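Local coordinates for translation initiation factor eIF2B subunit beta (Schizosaccharomyces pombe, PDB 5B04), which serves as a subunit of the eIF2B complex, which catalyses the exchange of GDP for GTP on the gamma subunit of initiation factor eIF2, at residues V294-A299 / P359-I364; L282-I287 / V315-Y320; H14-V19 / R46-Q51. One frame throughout, in Å; residues are numbered along the deposited sequence.

Interaction 1: V294-A299 / P359-I364; sequences VTYSGA and PYYDYI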
loop_
_atom_site.group_PDB
_atom_site.type_symbol
_atom_site.label_atom_id
_atom_site.label_comp_id
_atom_site.label_asym_id
_atom_site.label_seq_id
_atom_site.Cartn_x
_atom_site.Cartn_y
_atom_site.Cartn_z
ATOM N N VAL C 294 -6.682 17.096 15.923
ATOM C CA VAL C 294 -5.711 18.063 16.405
ATOM C C VAL C 294 -4.608 17.275 17.083
ATOM O O VAL C 294 -4.759 16.831 18.218
ATOM C CB VAL C 294 -6.314 19.074 17.389
ATOM C CG1 VAL C 294 -5.232 20.015 17.905
ATOM C CG2 VAL C 294 -7.426 19.856 16.727
ATOM N N THR C 295 -3.507 17.077 16.372
ATOM C CA THR C 295 -2.412 16.276 16.892
ATOM C C THR C 295 -1.105 17.049 16.833
ATOM O O THR C 295 -1.065 18.187 16.367
ATOM C CB THR C 295 -2.269 14.957 16.116
ATOM O OG1 THR C 295 -1.120 14.242 16.589
ATOM C CG2 THR C 295 -2.122 15.236 14.633
ATOM N N TYR C 296 -0.036 16.424 17.307
ATOM C CA TYR C 296 1.248 17.097 17.429
ATOM C C TYR C 296 1.982 17.133 16.091
ATOM O O TYR C 296 1.829 16.233 15.266
ATOM C CB TYR C 296 2.085 16.414 18.508
ATOM C CG TYR C 296 1.386 16.393 19.851
ATOM C CD1 TYR C 296 1.477 17.473 20.719
ATOM C CD2 TYR C 296 0.615 15.303 20.240
ATOM C CE1 TYR C 296 0.832 17.465 21.943
ATOM C CE2 TYR C 296 -0.035 15.286 21.461
ATOM C CZ TYR C 296 0.078 16.368 22.308
ATOM O OH TYR C 296 -0.566 16.356 23.526
ATOM N N SER C 297 2.769 18.187 15.889
ATOM C CA SER C 297 3.363 18.498 14.590
ATOM C C SER C 297 4.177 17.351 13.999
ATOM O O SER C 297 4.871 16.630 14.717
ATOM C CB SER C 297 4.245 19.744 14.698
ATOM O OG SER C 297 5.424 19.473 15.435
ATOM N N GLY C 298 4.079 17.195 12.683
ATOM C CA GLY C 298 4.800 16.156 11.975
ATOM C C GLY C 298 3.915 14.978 11.619
ATOM O O GLY C 298 4.285 14.142 10.795
ATOM N N ALA C 299 2.742 14.912 12.241
ATOM C CA ALA C 299 1.828 13.796 12.026
ATOM C C ALA C 299 1.255 13.801 10.615
ATOM O O ALA C 299 0.877 12.754 10.089
ATOM C CB ALA C 299 0.710 13.829 13.048
ATOM N N PRO C 359 5.205 25.724 14.943
ATOM C CA PRO C 359 3.909 25.206 15.390
ATOM C C PRO C 359 4.083 23.862 16.085
ATOM O O PRO C 359 4.891 23.053 15.629
ATOM C CB PRO C 359 3.123 25.062 14.086
ATOM C CG PRO C 359 4.169 24.813 13.055
ATOM C CD PRO C 359 5.385 25.593 13.486
ATOM N N TYR C 360 3.359 23.625 17.175
ATOM C CA TYR C 360 3.473 22.343 17.860
ATOM C C TYR C 360 2.197 21.516 17.736
ATOM O O TYR C 360 2.055 20.480 18.384
ATOM C CB TYR C 360 3.854 22.538 19.336
ATOM C CG TYR C 360 2.906 23.368 20.176
ATOM C CD1 TYR C 360 1.833 22.781 20.835
ATOM C CD2 TYR C 360 3.111 24.732 20.346
ATOM C CE1 TYR C 360 0.977 23.533 21.618
ATOM C CE2 TYR C 360 2.259 25.492 21.128
ATOM C CZ TYR C 360 1.194 24.887 21.762
ATOM O OH TYR C 360 0.343 25.638 22.540
ATOM N N TYR C 361 1.285 21.973 16.885
ATOM C CA TYR C 361 0.094 21.202 16.547
ATOM C C TYR C 361 -0.009 20.987 15.040
ATOM O O TYR C 361 0.272 21.890 14.252
ATOM C CB TYR C 361 -1.173 21.894 17.056
ATOM C CG TYR C 361 -1.378 21.811 18.552
ATOM C CD1 TYR C 361 -0.841 20.767 19.292
ATOM C CD2 TYR C 361 -2.119 22.775 19.222
ATOM C CE1 TYR C 361 -1.029 20.690 20.659
ATOM C CE2 TYR C 361 -2.314 22.706 20.586
ATOM C CZ TYR C 361 -1.768 21.661 21.301
ATOM O OH TYR C 361 -1.959 21.592 22.661
ATOM N N ASP C 362 -0.408 19.782 14.647
ATOM C CA ASP C 362 -0.674 19.474 13.249
ATOM C C ASP C 362 -2.137 19.070 13.110
ATOM O O ASP C 362 -2.775 18.701 14.096
ATOM C CB ASP C 362 0.246 18.358 12.748
ATOM C CG ASP C 362 0.654 18.541 11.299
ATOM O OD1 ASP C 362 -0.082 19.219 10.551
ATOM O OD2 ASP C 362 1.714 18.007 10.908
ATOM N N TYR C 363 -2.675 19.144 11.898
ATOM C CA TYR C 363 -4.060 18.743 11.683
ATOM C C TYR C 363 -4.184 17.607 10.676
ATOM O O TYR C 363 -3.625 17.666 9.582
ATOM C CB TYR C 363 -4.906 19.930 11.221
ATOM C CG TYR C 363 -6.326 19.541 10.873
ATOM C CD1 TYR C 363 -7.272 19.333 11.867
ATOM C CD2 TYR C 363 -6.718 19.370 9.551
ATOM C CE1 TYR C 363 -8.570 18.971 11.555
ATOM C CE2 TYR C 363 -8.013 19.008 9.230
ATOM C CZ TYR C 363 -8.934 18.810 10.235
ATOM O OH TYR C 363 -10.224 18.450 9.919
ATOM N N ILE C 364 -4.931 16.577 11.056
ATOM C CA ILE C 364 -5.223 15.463 10.166
ATOM C C ILE C 364 -6.706 15.436 9.824
ATOM O O ILE C 364 -7.544 15.289 10.714
ATOM C CB ILE C 364 -4.835 14.110 10.792
ATOM C CG1 ILE C 364 -3.437 14.176 11.409
ATOM C CG2 ILE C 364 -4.928 12.998 9.757
ATOM C CD1 ILE C 364 -2.347 14.466 10.415
#

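Interaction 2: L282-I287 / V315-Y320; sequences LGTHAI and VCSGIY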
loop_
_atom_site.group_PDB
_atom_site.type_symbol
_atom_site.label_atom_id
_atom_site.label_comp_id
_atom_site.label_asym_id
_atom_site.label_seq_id
_atom_site.Cartn_x
_atom_site.Cartn_y
_atom_site.Cartn_z
ATOM N N LEU C 282 -0.959 6.204 15.831
ATOM C CA LEU C 282 -0.728 7.558 16.311
ATOM C C LEU C 282 -1.555 7.891 17.543
ATOM O O LEU C 282 -2.681 7.417 17.700
ATOM C CB LEU C 282 -1.038 8.575 15.212
ATOM C CG LEU C 282 -0.115 8.618 13.996
ATOM C CD1 LEU C 282 -0.505 9.770 13.085
ATOM C CD2 LEU C 282 1.337 8.739 14.429
ATOM N N GLY C 283 -0.983 8.710 18.415
ATOM C CA GLY C 283 -1.740 9.320 19.487
ATOM C C GLY C 283 -2.261 10.644 18.969
ATOM O O GLY C 283 -1.871 11.085 17.887
ATOM N N THR C 284 -3.146 11.280 19.725
ATOM C CA THR C 284 -3.678 12.571 19.318
ATOM C C THR C 284 -3.874 13.479 20.524
ATOM O O THR C 284 -4.029 13.008 21.650
ATOM C CB THR C 284 -5.014 12.421 18.560
ATOM O OG1 THR C 284 -5.428 13.697 18.057
ATOM C CG2 THR C 284 -6.091 11.866 19.474
ATOM N N HIS C 285 -3.848 14.785 20.280
ATOM C CA HIS C 285 -4.087 15.760 21.335
ATOM C C HIS C 285 -5.584 15.969 21.522
ATOM O O HIS C 285 -6.063 16.127 22.644
ATOM C CB HIS C 285 -3.396 17.086 21.014
ATOM C CG HIS C 285 -3.825 18.218 21.891
ATOM N ND1 HIS C 285 -3.358 18.382 23.177
ATOM C CD2 HIS C 285 -4.682 19.243 21.669
ATOM C CE1 HIS C 285 -3.908 19.459 23.709
ATOM N NE2 HIS C 285 -4.714 20.001 22.814
ATOM N N ALA C 286 -6.317 15.961 20.413
ATOM C CA ALA C 286 -7.763 16.135 20.446
ATOM C C ALA C 286 -8.409 15.671 19.147
ATOM O O ALA C 286 -7.785 15.696 18.086
ATOM C CB ALA C 286 -8.116 17.591 20.716
ATOM N N ILE C 287 -9.662 15.241 19.242
ATOM C CA ILE C 287 -10.445 14.886 18.066
ATOM C C ILE C 287 -11.649 15.816 17.974
ATOM O O ILE C 287 -12.485 15.850 18.874
ATOM C CB ILE C 287 -10.922 13.426 18.111
ATOM C CG1 ILE C 287 -9.750 12.491 18.420
ATOM C CG2 ILE C 287 -11.587 13.044 16.798
ATOM C CD1 ILE C 287 -10.161 11.053 18.643
ATOM N N VAL C 315 -5.551 5.219 15.307
ATOM C CA VAL C 315 -5.415 6.241 16.338
ATOM C C VAL C 315 -5.908 5.740 17.690
ATOM O O VAL C 315 -7.061 5.332 17.830
ATOM C CB VAL C 315 -6.182 7.522 15.964
ATOM C CG1 VAL C 315 -6.058 8.557 17.073
ATOM C CG2 VAL C 315 -5.668 8.080 14.648
ATOM N N CYS C 316 -5.026 5.774 18.683
ATOM C CA CYS C 316 -5.381 5.378 20.041
ATOM C C CYS C 316 -5.635 6.608 20.905
ATOM O O CYS C 316 -4.727 7.402 21.150
ATOM C CB CYS C 316 -4.278 4.516 20.657
ATOM S SG CYS C 316 -3.922 2.997 19.749
ATOM N N SER C 317 -6.872 6.761 21.366
ATOM C CA SER C 317 -7.248 7.935 22.145
ATOM C C SER C 317 -8.455 7.680 23.037
ATOM O O SER C 317 -9.385 6.973 22.654
ATOM C CB SER C 317 -7.542 9.112 21.213
ATOM O OG SER C 317 -7.926 10.260 21.948
ATOM N N GLY C 318 -8.434 8.265 24.231
ATOM C CA GLY C 318 -9.572 8.201 25.125
ATOM C C GLY C 318 -10.691 9.080 24.604
ATOM O O GLY C 318 -10.436 10.072 23.922
ATOM N N ILE C 319 -11.930 8.723 24.925
ATOM C CA ILE C 319 -13.090 9.451 24.417
ATOM C C ILE C 319 -13.202 10.865 24.981
ATOM O O ILE C 319 -13.993 11.671 24.492
ATOM C CB ILE C 319 -14.403 8.692 24.713
ATOM C CG1 ILE C 319 -14.299 7.905 26.024
ATOM C CG2 ILE C 319 -14.735 7.745 23.572
ATOM C CD1 ILE C 319 -14.365 8.748 27.285
ATOM N N TYR C 320 -12.413 11.167 26.007
ATOM C CA TYR C 320 -12.455 12.484 26.631
ATOM C C TYR C 320 -11.769 13.531 25.759
ATOM O O TYR C 320 -11.903 14.731 25.995
ATOM C CB TYR C 320 -11.813 12.446 28.020
ATOM C CG TYR C 320 -10.305 12.326 28.017
ATOM C CD1 TYR C 320 -9.686 11.094 27.856
ATOM C CD2 TYR C 320 -9.500 13.444 28.193
ATOM C CE1 TYR C 320 -8.307 10.980 27.859
ATOM C CE2 TYR C 320 -8.122 13.341 28.196
ATOM C CZ TYR C 320 -7.531 12.107 28.029
ATOM O OH TYR C 320 -6.159 12.002 28.035
#

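Interaction 3: H14-V19 / R46-Q51; sequences HTYPAV and RQVISQ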
loop_
_atom_site.group_PDB
_atom_site.type_symbol
_atom_site.label_atom_id
_atom_site.label_comp_id
_atom_site.label_asym_id
_atom_site.label_seq_id
_atom_site.Cartn_x
_atom_site.Cartn_y
_atom_site.Cartn_z
ATOM N N HIS C 14 -13.037 34.348 46.039
ATOM C CA HIS C 14 -13.296 33.829 47.379
ATOM C C HIS C 14 -14.424 32.803 47.378
ATOM O O HIS C 14 -14.524 31.980 48.290
ATOM C CB HIS C 14 -13.612 34.968 48.349
ATOM C CG HIS C 14 -12.465 35.905 48.567
ATOM N ND1 HIS C 14 -12.575 37.271 48.418
ATOM C CD2 HIS C 14 -11.178 35.665 48.910
ATOM C CE1 HIS C 14 -11.407 37.833 48.669
ATOM N NE2 HIS C 14 -10.541 36.881 48.968
ATOM N N THR C 15 -15.272 32.855 46.356
ATOM C CA THR C 15 -16.303 31.840 46.182
ATOM C C THR C 15 -15.784 30.677 45.337
ATOM O O THR C 15 -16.151 29.532 45.575
ATOM C CB THR C 15 -17.583 32.408 45.530
ATOM O OG1 THR C 15 -17.251 33.056 44.297
ATOM C CG2 THR C 15 -18.269 33.401 46.460
ATOM N N TYR C 16 -14.928 30.964 44.358
ATOM C CA TYR C 16 -14.361 29.912 43.507
ATOM C C TYR C 16 -12.847 30.047 43.323
ATOM O O TYR C 16 -12.382 30.331 42.219
ATOM C CB TYR C 16 -15.031 29.917 42.128
ATOM C CG TYR C 16 -16.526 29.711 42.147
ATOM C CD1 TYR C 16 -17.104 28.734 42.941
ATOM C CD2 TYR C 16 -17.363 30.497 41.366
ATOM C CE1 TYR C 16 -18.464 28.549 42.966
ATOM C CE2 TYR C 16 -18.729 30.315 41.380
ATOM C CZ TYR C 16 -19.275 29.341 42.182
ATOM O OH TYR C 16 -20.638 29.158 42.199
ATOM N N PRO C 17 -12.070 29.813 44.392
ATOM C CA PRO C 17 -10.617 30.023 44.318
ATOM C C PRO C 17 -9.924 29.053 43.371
ATOM O O PRO C 17 -8.877 29.379 42.811
ATOM C CB PRO C 17 -10.159 29.798 45.761
ATOM C CG PRO C 17 -11.181 28.884 46.337
ATOM C CD PRO C 17 -12.484 29.278 45.701
ATOM N N ALA C 18 -10.513 27.876 43.195
ATOM C CA ALA C 18 -9.949 26.859 42.320
ATOM C C ALA C 18 -10.085 27.255 40.853
ATOM O O ALA C 18 -9.240 26.906 40.030
ATOM C CB ALA C 18 -10.617 25.519 42.573
ATOM N N VAL C 19 -11.149 27.984 40.531
ATOM C CA VAL C 19 -11.389 28.415 39.159
ATOM C C VAL C 19 -10.372 29.463 38.722
ATOM O O VAL C 19 -9.706 29.301 37.700
ATOM C CB VAL C 19 -12.806 28.988 38.983
ATOM C CG1 VAL C 19 -12.993 29.520 37.569
ATOM C CG2 VAL C 19 -13.841 27.928 39.295
ATOM N N ARG C 46 -15.462 20.029 41.004
ATOM C CA ARG C 46 -15.955 19.322 42.177
ATOM C C ARG C 46 -16.071 20.260 43.374
ATOM O O ARG C 46 -17.064 20.222 44.099
ATOM C CB ARG C 46 -15.048 18.141 42.517
ATOM C CG ARG C 46 -15.618 17.217 43.580
ATOM C CD ARG C 46 -14.662 16.081 43.882
ATOM N NE ARG C 46 -13.361 16.578 44.318
ATOM C CZ ARG C 46 -12.293 15.810 44.506
ATOM N NH1 ARG C 46 -12.367 14.504 44.291
ATOM N NH2 ARG C 46 -11.150 16.350 44.905
ATOM N N GLN C 47 -15.062 21.103 43.579
ATOM C CA GLN C 47 -15.104 22.065 44.676
ATOM C C GLN C 47 -16.004 23.251 44.331
ATOM O O GLN C 47 -16.409 24.007 45.213
ATOM C CB GLN C 47 -13.698 22.548 45.038
ATOM C CG GLN C 47 -13.069 21.771 46.189
ATOM C CD GLN C 47 -12.355 22.666 47.185
ATOM O OE1 GLN C 47 -12.650 23.856 47.291
ATOM N NE2 GLN C 47 -11.420 22.091 47.933
ATOM N N VAL C 48 -16.314 23.409 43.049
ATOM C CA VAL C 48 -17.291 24.404 42.622
ATOM C C VAL C 48 -18.686 23.945 43.021
ATOM O O VAL C 48 -19.428 24.682 43.666
ATOM C CB VAL C 48 -17.236 24.653 41.102
ATOM C CG1 VAL C 48 -18.521 25.312 40.617
ATOM C CG2 VAL C 48 -16.035 25.506 40.751
ATOM N N ILE C 49 -19.029 22.718 42.641
ATOM C CA ILE C 49 -20.292 22.106 43.035
ATOM C C ILE C 49 -20.365 21.995 44.557
ATOM O O ILE C 49 -21.428 22.163 45.158
ATOM C CB ILE C 49 -20.459 20.703 42.400
ATOM C CG1 ILE C 49 -20.415 20.790 40.870
ATOM C CG2 ILE C 49 -21.760 20.053 42.846
ATOM C CD1 ILE C 49 -21.526 21.609 40.263
ATOM N N SER C 50 -19.220 21.728 45.175
ATOM C CA SER C 50 -19.131 21.592 46.627
ATOM C C SER C 50 -19.493 22.851 47.411
ATOM O O SER C 50 -19.933 22.771 48.553
ATOM C CB SER C 50 -17.714 21.157 47.009
ATOM O OG SER C 50 -17.263 21.843 48.165
ATOM N N GLN C 51 -19.322 24.009 46.788
ATOM C CA GLN C 51 -19.360 25.273 47.509
ATOM C C GLN C 51 -20.432 26.210 46.973
ATOM O O GLN C 51 -20.879 27.119 47.668
ATOM C CB GLN C 51 -17.994 25.943 47.419
ATOM C CG GLN C 51 -17.297 26.168 48.734
ATOM C CD GLN C 51 -16.328 27.321 48.634
ATOM O OE1 GLN C 51 -15.996 27.755 47.535
ATOM N NE2 GLN C 51 -15.872 27.828 49.774
#

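Interaction 1: V294-A299 / P359-I364
Thr295 and Asp362 join the two inner strands, 293-296 and 354-364, of the small antiparallel sheet that accompanies the Rossmann-like sheet of this subunit. They form a hydrogen-bonded pair: Thr295 N donates to Asp362 O at 2.9 Å, and Asp362 N donates to Thr295 O. Val294 and Tyr363 follow as a non-hydrogen-bonded pair with side chains on the other face, and the N-to-C directions of the short strand segments make 131°, short of exactly antiparallel. Thr295 OG1 is anti to the backbone N (chi1 176°) and CG2 lies between that N and the carbonyl carbon, where it meets Ile364 CG1 at 3.6 Å. Ile364 CD1 continues to Ala299 CB, 4.1 Å away. Tyr296 and Tyr361 lie side by side, pointing the same way, with CE1 to CE1 at 3.9 Å and ring planes at 59°. Val294 CG1 sits over the rim of one face of the Tyr361 ring and Tyr360 CE1 over the rim of the other, while the hydroxyl of Tyr360 bonds Tyr293 of the neighbouring epsilon subunit. A type II turn from Tyr296 to Ala299 then leads into helix 299-308, with Gly298 as its N-cap residue. The Asp362 carboxylate reaches this helix start, where OD2 accepts Gly298 N at 3.1 Å and also Gln300 N, contacts that probably stabilise its negative charge. OD1 takes Tyr363 N at 2.9 Å, on its anti side.

Interaction 2: L282-I287 / V315-Y320
Thr284 and Ser317 meet side chain to side chain: the methyl CG2 of Thr284 lies 3.5 Å from Ser317 OG and 3.6 Å from Ser317 CB. Ile287 reaches the same serine with the end of its chain, CD1 standing 4.1 Å from Ser317 OG. A third apolar group joins from the strand, as Val315 CG1, anti to the backbone N (chi1 178°), comes to 4.1 Å from Thr284 CG2. Ser317 OG itself gives a hydrogen bond to the next carbonyl, Gly318 O, at 3.2 Å.

Behind these side chains the backbones are tied by one bond, Cys316 N to Leu282 O at 3.0 Å, fairly straight at 153°. Leu282 O also receives a CA-H...O contact from Val315 CA at 3.3 Å. With the further backbone bond between Leu282 and Val314, Leu282 and Val315 form a parallel bridge between strands 279-282 and 313-316, adjacent in the Rossmann-like sheet and linked by a crossover that includes helix 299-308. Beyond their C-terminal ends the chains part. The one from Leu282 passes through a classic beta bulge, in which His285 and Ala286 both face Val294, and the one from Val315 enters a 3-10 turn at Ile319.

Further out, Phe372 of the next parallel strand packs on both Val315 and Ile287. Thr284 OG1 makes a weak hydrogen bond with Val294 O, whereas Thr284 O is met by Lys321 NZ. The His285 ring stacks with that of Tyr361, and its NE2 is hydrogen-bonded to Thr77 O.

Interaction 3: H14-V19 / R46-Q51
Tyr16, the N-cap residue of helix 17-27, and Val48, near the end of helix 34-51, bring the two backbones to 6.3 Å between their CA atoms. The side chains of this pair cross at about a right angle. CG of Tyr16 is anti to its carbonyl carbon (chi1 -59°), and the ring presents one flank to the two methyls of the valine: CE1 lies 4.0 Å from Val48 CG1, and CD1 is the same distance from Val48 CG2. CG2 serves a second neighbour as well, standing 3.6 Å from Val19 CG2, one turn into the helix that Tyr16 precedes.

The two helices belong to the N-terminal helical part of the chain, distinct from the Rossmann-like sheet. Helix 57-74 also packs here, Thr63 on Tyr16 and Val67 on Val19, and Val44, a turn earlier in helix 34-51, also touches Val19.

The phenol oxygen is held just past the second segment: Tyr16 OH is hydrogen-bonded to Thr52 OG1, and that hydroxyl is bonded to Val48 O too. One ring face of Tyr16 carries Thr15 OG1, 3.9 Å above the plane and offset toward the rim. At the exposed border Gln51, its side chain extended beyond CG, brings its amide near Thr15 O, though the orientation of that amide is uncertain. His14, just before, packs on Pro89 of the neighbouring epsilon subunit.

Interactions 1 and 2 are neighbours, their centres 12 Å apart, and their segments alternate along the chain. Strands 286-287 and 293-296 are adjacent in the antiparallel sheet, where Val294 N lies 2.8 Å from Ala286 O in a probable hydrogen bond. Segment 282-287 therefore leads from the parallel sheet of interaction 2 to the sheet of interaction 1. Each of these two contacts has a bound phosphate ion, probably from the crystallisation liquor, about 5 Å away, near the Tyr296 side chain and near Gly283. Interaction 3 stands apart in the helical region: its centre is 34 Å from that of interaction 1 and 29 Å from that of interaction 2, without touching either.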